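PDB 3LKB: probable branched-chain amino acid ABC transporter, amino acid binding protein from Thermus thermophilus, which probably binds branched-chain amino acids, here carrying a valine, and passes them to an ABC transporter for uptake into the cell. Local coordinates for residues Pro122-Ser125 and Tyr126-Val130; Pro103-His107 and Ile108-Asp112. The protein carries 2 engineered substitutions. One frame throughout, in Å; residues are numbered along the deposited sequence.

Overall arrangement
Interactions 1 and 2 follow each other along the chain and meet beside the bound valine, their centres about 9 Å apart. The loop of interaction 2, after strand 101-103, presses against the turn and helix start of interaction 1: Met-106 O lies 2.8 Å from Tyr-126 N, a probable hydrogen bond that ties the loop to the helix, while Met-106 CB packs on Thr-124 O. Each contributes to the ligand pocket, Tyr-126 from interaction 1 and Ala-104 and Ser-105 from interaction 2, and Tyr-126 and Ser-105 approach the same valine methyl, CG2. A sodium ion, bound at Asp-344, Thr-351 and Gly-352, which are not pocket residues, is about 9 Å from the side chain of Thr-124.

Interaction 1. Residues Pro122-Ser125 and Tyr126-Val130; sequences PTTS and YSEQV. With VAL (valine), chain C.
Ser-125 sits just before helix 126-140 and caps it: its OG accepts the backbone N-H of Glu-128 at 3.1 Å, with an almost straight N-H...O angle of 172°. The hydroxyl gets there because OG is turned between the backbone N and the carbonyl carbon (chi1 67°), which brings it over the first turn. The serine carbonyl does its own share, since Ser-125 O takes Gln-129 N at 3.2 Å in the first i-to-i+4 bond of the helix. Glu-128 answers the cap indirectly. A water accepts from Ser-125 N at 2.9 Å and donates to Glu-128 OE1 at 2.7 Å, replacing with a bridge the direct return bond of a capping box. The other carboxylate oxygen, OE2, is held by Ser-375 N and by a salt bridge to Arg-379, so both oxygens have partners. One residue earlier, Thr-124 uses its two branches separately. Its methyl CG2 meets Glu-128 OE1 at 4.0 Å, the two side chains crossing at about a right angle, whereas OG1 accepts from Gln-129 NE2 at 3.1 Å. That hydroxyl lies only 6° out of the glutamine amide plane and also bonds Ser-254 OG. The Gln-129 chain runs back beside Ser-125 O, and with its OE1 taking His-231 N the amide is fixed at both ends and can hardly turn. The Tyr-126 ring turns its edge to the valine, CE2 3.7 Å from valine CG2, although the hydroxyl is modelled too close to that methyl for the detailed fit to be trusted. The whole is a serine N-cap at the point where the chain leaves strand 121-123 of one lobe for a helix leading into the other, consistent with an interlobe crossover of leucine-binding-type periplasmic proteins.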
ATOM      1  N   PRO A 122      19.602  -4.730  12.584  1.00 11.85           N
ATOM      2  CA  PRO A 122      20.386  -5.211  11.455  1.00 11.29           C
ATOM      3  C   PRO A 122      21.387  -4.166  11.008  1.00 10.90           C
ATOM      4  O   PRO A 122      22.455  -4.539  10.569  1.00  9.16           O
ATOM      5  CB  PRO A 122      19.337  -5.440  10.354  1.00 11.42           C
ATOM      6  CG  PRO A 122      18.097  -5.618  11.028  1.00 11.78           C
ATOM      7  CD  PRO A 122      18.168  -4.691  12.246  1.00 12.08           C
ATOM      8  N   THR A 123      21.059  -2.873  11.152  1.00 11.27           N
ATOM      9  CA  THR A 123      21.985  -1.808  10.704  1.00 11.95           C
ATOM     10  C   THR A 123      22.131  -0.635  11.660  1.00 12.48           C
ATOM     11  O   THR A 123      21.530  -0.599  12.718  1.00 13.76           O
ATOM     12  CB  THR A 123      21.622  -1.225   9.304  1.00 11.93           C
ATOM     13  OG1 THR A 123      20.525  -0.297   9.412  1.00 13.43           O
ATOM     14  CG2 THR A 123      21.311  -2.310   8.279  1.00  9.77           C
ATOM     15  N   THR A 124      22.903   0.360  11.253  1.00 12.84           N
ATOM     16  CA  THR A 124      23.044   1.583  12.043  1.00 13.25           C
ATOM     17  C   THR A 124      21.714   2.206  12.469  1.00 13.22           C
ATOM     18  O   THR A 124      20.673   1.973  11.849  1.00 14.60           O
ATOM     19  CB  THR A 124      23.845   2.653  11.287  1.00 14.00           C
ATOM     20  OG1 THR A 124      23.172   2.984  10.046  1.00 14.33           O
ATOM     21  CG2 THR A 124      25.283   2.153  11.047  1.00 13.01           C
ATOM     22  N   SER A 125      21.756   3.005  13.530  1.00 12.69           N
ATOM     23  CA  SER A 125      20.544   3.539  14.128  1.00 11.64           C
ATOM     24  C   SER A 125      20.198   4.859  13.430  1.00 11.22           C
ATOM     25  O   SER A 125      21.060   5.427  12.735  1.00 10.38           O
ATOM     26  CB  SER A 125      20.766   3.750  15.621  1.00 11.84           C
ATOM     27  OG  SER A 125      21.715   4.782  15.869  1.00 11.92           O
ATOM     28  N   TYR A 126      18.965   5.332  13.630  1.00  9.77           N
ATOM     29  CA  TYR A 126      18.543   6.650  13.152  1.00 10.38           C
ATOM     30  C   TYR A 126      19.465   7.730  13.693  1.00  9.79           C
ATOM     31  O   TYR A 126      19.860   8.633  12.954  1.00  9.59           O
ATOM     32  CB  TYR A 126      17.089   6.999  13.582  1.00 10.23           C
ATOM     33  CG  TYR A 126      16.035   6.015  13.107  1.00 11.14           C
ATOM     34  CD1 TYR A 126      16.023   5.600  11.793  1.00 11.98           C
ATOM     35  CD2 TYR A 126      15.045   5.492  13.985  1.00 10.86           C
ATOM     36  CE1 TYR A 126      15.105   4.746  11.341  1.00 11.53           C
ATOM     37  CE2 TYR A 126      14.113   4.602  13.526  1.00  5.49           C
ATOM     38  CZ  TYR A 126      14.169   4.243  12.189  1.00  8.64           C
ATOM     39  OH  TYR A 126      13.324   3.379  11.603  1.00  7.68           O
ATOM     40  N   SER A 127      19.773   7.642  14.979  1.00  8.52           N
ATOM     41  CA  SER A 127      20.718   8.566  15.627  1.00  9.56           C
ATOM     42  C   SER A 127      22.117   8.666  14.995  1.00  9.89           C
ATOM     43  O   SER A 127      22.580   9.776  14.700  1.00 10.83           O
ATOM     44  CB  SER A 127      20.860   8.217  17.113  1.00  9.25           C
ATOM     45  OG  SER A 127      19.626   8.455  17.735  1.00  9.60           O
ATOM     46  N   GLU A 128      22.776   7.532  14.776  1.00  8.93           N
ATOM     47  CA  GLU A 128      24.091   7.561  14.127  1.00  9.45           C
ATOM     48  C   GLU A 128      23.991   8.216  12.745  1.00  8.72           C
ATOM     49  O   GLU A 128      24.822   9.043  12.386  1.00  9.73           O
ATOM     50  CB  GLU A 128      24.689   6.143  14.010  1.00  8.97           C
ATOM     51  CG  GLU A 128      26.133   6.114  13.540  1.00 14.30           C
ATOM     52  CD  GLU A 128      26.945   4.915  14.018  1.00 21.10           C
ATOM     53  OE1 GLU A 128      26.395   3.877  14.504  1.00 25.51           O
ATOM     54  OE2 GLU A 128      28.174   5.018  13.919  1.00 22.75           O
ATOM     55  N   GLN A 129      22.987   7.806  11.980  1.00  8.18           N
ATOM     56  CA  GLN A 129      22.669   8.343  10.656  1.00  7.20           C
ATOM     57  C   GLN A 129      22.545   9.849  10.724  1.00  6.55           C
ATOM     58  O   GLN A 129      23.218  10.555   9.992  1.00  6.77           O
ATOM     59  CB  GLN A 129      21.342   7.688  10.110  1.00  6.86           C
ATOM     60  CG  GLN A 129      21.542   6.220   9.760  1.00  5.98           C
ATOM     61  CD  GLN A 129      20.259   5.463   9.558  1.00 10.63           C
ATOM     62  OE1 GLN A 129      19.190   6.025   9.309  1.00 10.46           O
ATOM     63  NE2 GLN A 129      20.351   4.176   9.698  1.00 14.70           N
ATOM     64  N   VAL A 130      21.699  10.349  11.596  1.00  5.76           N
ATOM     65  CA  VAL A 130      21.472  11.752  11.717  1.00  6.29           C
ATOM     66  C   VAL A 130      22.717  12.537  12.172  1.00  7.17           C
ATOM     67  O   VAL A 130      23.022  13.525  11.594  1.00  6.91           O
ATOM     68  CB  VAL A 130      20.217  12.105  12.566  1.00  6.12           C
ATOM     69  CG1 VAL A 130      20.241  13.458  12.995  1.00  6.84           C
ATOM     70  CG2 VAL A 130      19.018  11.865  11.862  1.00  4.24           C
TER
HETATM   71  N   VAL C 393       9.099   3.501   9.709  1.00 17.73           N
HETATM   72  CA  VAL C 393      10.047   2.875  10.711  1.00 16.42           C
HETATM   73  C   VAL C 393       9.954   1.391  10.803  1.00 18.37           C
HETATM   74  O   VAL C 393      10.734   0.794  10.095  1.00 21.88           O
HETATM   75  CB  VAL C 393       9.848   3.368  12.126  1.00 15.87           C
HETATM   76  CG1 VAL C 393       8.572   2.959  12.681  1.00 11.82           C
HETATM   77  CG2 VAL C 393      10.875   2.835  12.913  1.00 12.79           C
HETATM   78  O   HOH W   1      23.914   3.112  15.393  1.00 10.87           O

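Interaction 2. Residues Pro103-His107 and Ile108-Asp112; sequences PASMH and IELID. With VAL (valine), chain C.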
ATOM      1  N   PRO A 103      14.145  -5.837  14.300  1.00  9.31           N
ATOM      2  CA  PRO A 103      13.267  -4.762  13.834  1.00  9.01           C
ATOM      3  C   PRO A 103      13.706  -4.061  12.529  1.00  8.44           C
ATOM      4  O   PRO A 103      14.892  -3.927  12.257  1.00  7.89           O
ATOM      5  CB  PRO A 103      13.323  -3.750  14.988  1.00  9.78           C
ATOM      6  CG  PRO A 103      14.254  -4.287  16.004  1.00  8.88           C
ATOM      7  CD  PRO A 103      15.050  -5.349  15.353  1.00  9.20           C
ATOM      8  N   ALA A 104      12.724  -3.635  11.740  1.00  7.88           N
ATOM      9  CA  ALA A 104      12.926  -2.634  10.693  1.00  7.93           C
ATOM     10  C   ALA A 104      13.242  -1.263  11.284  1.00  7.42           C
ATOM     11  O   ALA A 104      13.884  -0.473  10.654  1.00  7.57           O
ATOM     12  CB  ALA A 104      11.685  -2.530   9.820  1.00  6.67           C
ATOM     13  N   SER A 105      12.701  -0.973  12.460  1.00  7.27           N
ATOM     14  CA  SER A 105      13.003   0.245  13.151  1.00  7.98           C
ATOM     15  C   SER A 105      14.495   0.230  13.482  1.00  8.28           C
ATOM     16  O   SER A 105      15.018  -0.775  13.979  1.00  8.37           O
ATOM     17  CB  SER A 105      12.262   0.279  14.494  1.00  8.16           C
ATOM     18  OG  SER A 105      12.794   1.308  15.315  1.00  7.65           O
ATOM     19  N   MET A 106      15.157   1.356  13.271  1.00  7.20           N
ATOM     20  CA  MET A 106      16.559   1.449  13.620  1.00  6.77           C
ATOM     21  C   MET A 106      16.749   2.407  14.819  1.00  7.86           C
ATOM     22  O   MET A 106      17.707   3.199  14.910  1.00  8.23           O
ATOM     23  CB  MET A 106      17.302   1.869  12.359  1.00  7.31           C
ATOM     24  CG  MET A 106      16.781   1.106  11.035  1.00  4.91           C
ATOM     25  SD  MET A 106      17.411   1.914   9.586  1.00  3.01           S
ATOM     26  CE  MET A 106      17.145   0.585   8.434  1.00  9.58           C
ATOM     27  N   HIS A 107      15.830   2.348  15.769  1.00  7.93           N
ATOM     28  CA  HIS A 107      15.938   3.299  16.827  1.00  8.72           C
ATOM     29  C   HIS A 107      16.882   2.752  17.893  1.00  9.34           C
ATOM     30  O   HIS A 107      16.702   1.630  18.356  1.00  8.11           O
ATOM     31  CB  HIS A 107      14.590   3.618  17.418  1.00  8.44           C
ATOM     32  CG  HIS A 107      14.665   4.650  18.479  1.00  8.97           C
ATOM     33  ND1 HIS A 107      13.651   4.873  19.389  1.00 13.57           N
ATOM     34  CD2 HIS A 107      15.654   5.507  18.799  1.00  7.31           C
ATOM     35  CE1 HIS A 107      13.992   5.863  20.191  1.00 12.91           C
ATOM     36  NE2 HIS A 107      15.206   6.265  19.853  1.00 12.95           N
ATOM     37  N   ILE A 108      17.886   3.534  18.274  1.00 10.18           N
ATOM     38  CA  ILE A 108      18.905   3.020  19.210  1.00 11.89           C
ATOM     39  C   ILE A 108      18.359   2.625  20.606  1.00 13.99           C
ATOM     40  O   ILE A 108      18.858   1.676  21.272  1.00 14.65           O
ATOM     41  CB  ILE A 108      20.045   4.005  19.358  1.00 11.36           C
ATOM     42  CG1 ILE A 108      21.223   3.326  20.018  1.00  9.50           C
ATOM     43  CG2 ILE A 108      19.579   5.290  20.118  1.00 11.25           C
ATOM     44  CD1 ILE A 108      21.933   2.286  19.132  1.00  6.59           C
ATOM     45  N   GLU A 109      17.322   3.343  21.022  1.00 14.16           N
ATOM     46  CA  GLU A 109      16.655   3.109  22.294  1.00 16.28           C
ATOM     47  C   GLU A 109      16.191   1.644  22.458  1.00 15.20           C
ATOM     48  O   GLU A 109      16.073   1.118  23.580  1.00 15.09           O
ATOM     49  CB  GLU A 109      15.494   4.131  22.448  1.00 16.35           C
ATOM     50  CG  GLU A 109      14.696   4.056  23.757  1.00 25.01           C
ATOM     51  CD  GLU A 109      15.590   4.138  25.006  1.00 34.33           C
ATOM     52  OE1 GLU A 109      16.629   4.881  24.973  1.00 38.98           O
ATOM     53  OE2 GLU A 109      15.245   3.475  26.023  1.00 35.48           O
ATOM     54  N   LEU A 110      15.937   0.986  21.334  1.00 13.89           N
ATOM     55  CA  LEU A 110      15.511  -0.406  21.347  1.00 12.58           C
ATOM     56  C   LEU A 110      16.549  -1.350  21.918  1.00 12.34           C
ATOM     57  O   LEU A 110      16.162  -2.332  22.524  1.00 12.12           O
ATOM     58  CB  LEU A 110      15.130  -0.886  19.944  1.00 11.88           C
ATOM     59  CG  LEU A 110      13.980  -0.147  19.247  1.00 11.64           C
ATOM     60  CD1 LEU A 110      13.615  -0.827  17.902  1.00  6.91           C
ATOM     61  CD2 LEU A 110      12.757   0.021  20.163  1.00  6.29           C
ATOM     62  N   ILE A 111      17.838  -1.074  21.705  1.00 12.38           N
ATOM     63  CA  ILE A 111      18.900  -1.935  22.226  1.00 13.77           C
ATOM     64  C   ILE A 111      19.566  -1.324  23.483  1.00 14.61           C
ATOM     65  O   ILE A 111      20.590  -1.801  23.922  1.00 14.13           O
ATOM     66  CB  ILE A 111      19.942  -2.372  21.145  1.00 13.91           C
ATOM     67  CG1 ILE A 111      20.447  -1.208  20.312  1.00 14.66           C
ATOM     68  CG2 ILE A 111      19.305  -3.326  20.132  1.00 13.39           C
ATOM     69  CD1 ILE A 111      21.757  -0.721  20.620  1.00 16.65           C
ATOM     70  N   ASP A 112      18.959  -0.273  24.040  1.00 15.27           N
ATOM     71  CA  ASP A 112      19.397   0.328  25.309  1.00 16.11           C
ATOM     72  C   ASP A 112      18.554  -0.222  26.451  1.00 15.40           C
ATOM     73  O   ASP A 112      17.452  -0.659  26.214  1.00 15.31           O
ATOM     74  CB  ASP A 112      19.264   1.844  25.281  1.00 16.68           C
ATOM     75  CG  ASP A 112      20.384   2.523  24.493  1.00 21.26           C
ATOM     76  OD1 ASP A 112      21.367   1.863  24.041  1.00 22.48           O
ATOM     77  OD2 ASP A 112      20.252   3.748  24.313  1.00 26.53           O
TER
HETATM   78  N   VAL C 393       9.099   3.501   9.709  1.00 17.73           N
HETATM   79  CA  VAL C 393      10.047   2.875  10.711  1.00 16.42           C
HETATM   80  C   VAL C 393       9.954   1.391  10.803  1.00 18.37           C
HETATM   81  O   VAL C 393      10.734   0.794  10.095  1.00 21.88           O
HETATM   82  CB  VAL C 393       9.848   3.368  12.126  1.00 15.87           C
HETATM   83  CG1 VAL C 393       8.572   2.959  12.681  1.00 11.82           C
HETATM   84  CG2 VAL C 393      10.875   2.835  12.913  1.00 12.79           C
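Ser-105 OG, in contact with the Leu-110 methyl CD1 at 3.5 Å, is gripped by two polar groups. The backbone N of His-107 donates to it at 3.2 Å, closing an ST turn, and Thr-84 OG1 forms a second hydrogen bond. A first torsion of 166° swings OG beside the carbonyl carbon, where it can take the N-H of His-107. The backbone itself sets CB against the ligand, 3.3 Å from valine CG2. Leu-110 thus reaches the back of a pocket residue; its CD1 also touches the proline ring, 4.0 Å from Pro-103 CG. What brings the leucine round is a single helix-like turn: Leu-110 N bonds to His-107 O at 3.1 Å, the donor standing 48° above the carbonyl plane, and Ile-111 N bonds to Ile-108 O, again three residues back. Beside this turn the imidazole of His-107 and the side chain of Glu-109 lie alongside each other, pointing the same way. Glu-109 CB sits over one ring face, 3.5 Å from the centroid, in a CH-pi contact. With an alanine in place of His-107, the Glu-109 methylene would probably lose the ring face it rests on and a gap would be likely to open toward Thr-84 and Tyr-126. The loop leaves strand 101-103 and lies between several helices: Leu-110 and Pro-103 pack on helix 84-97, Met-106 and His-107 on helix 126-140, and Ile-108 on the C-terminal helix 376-383, before the chain goes on to strand 121-123.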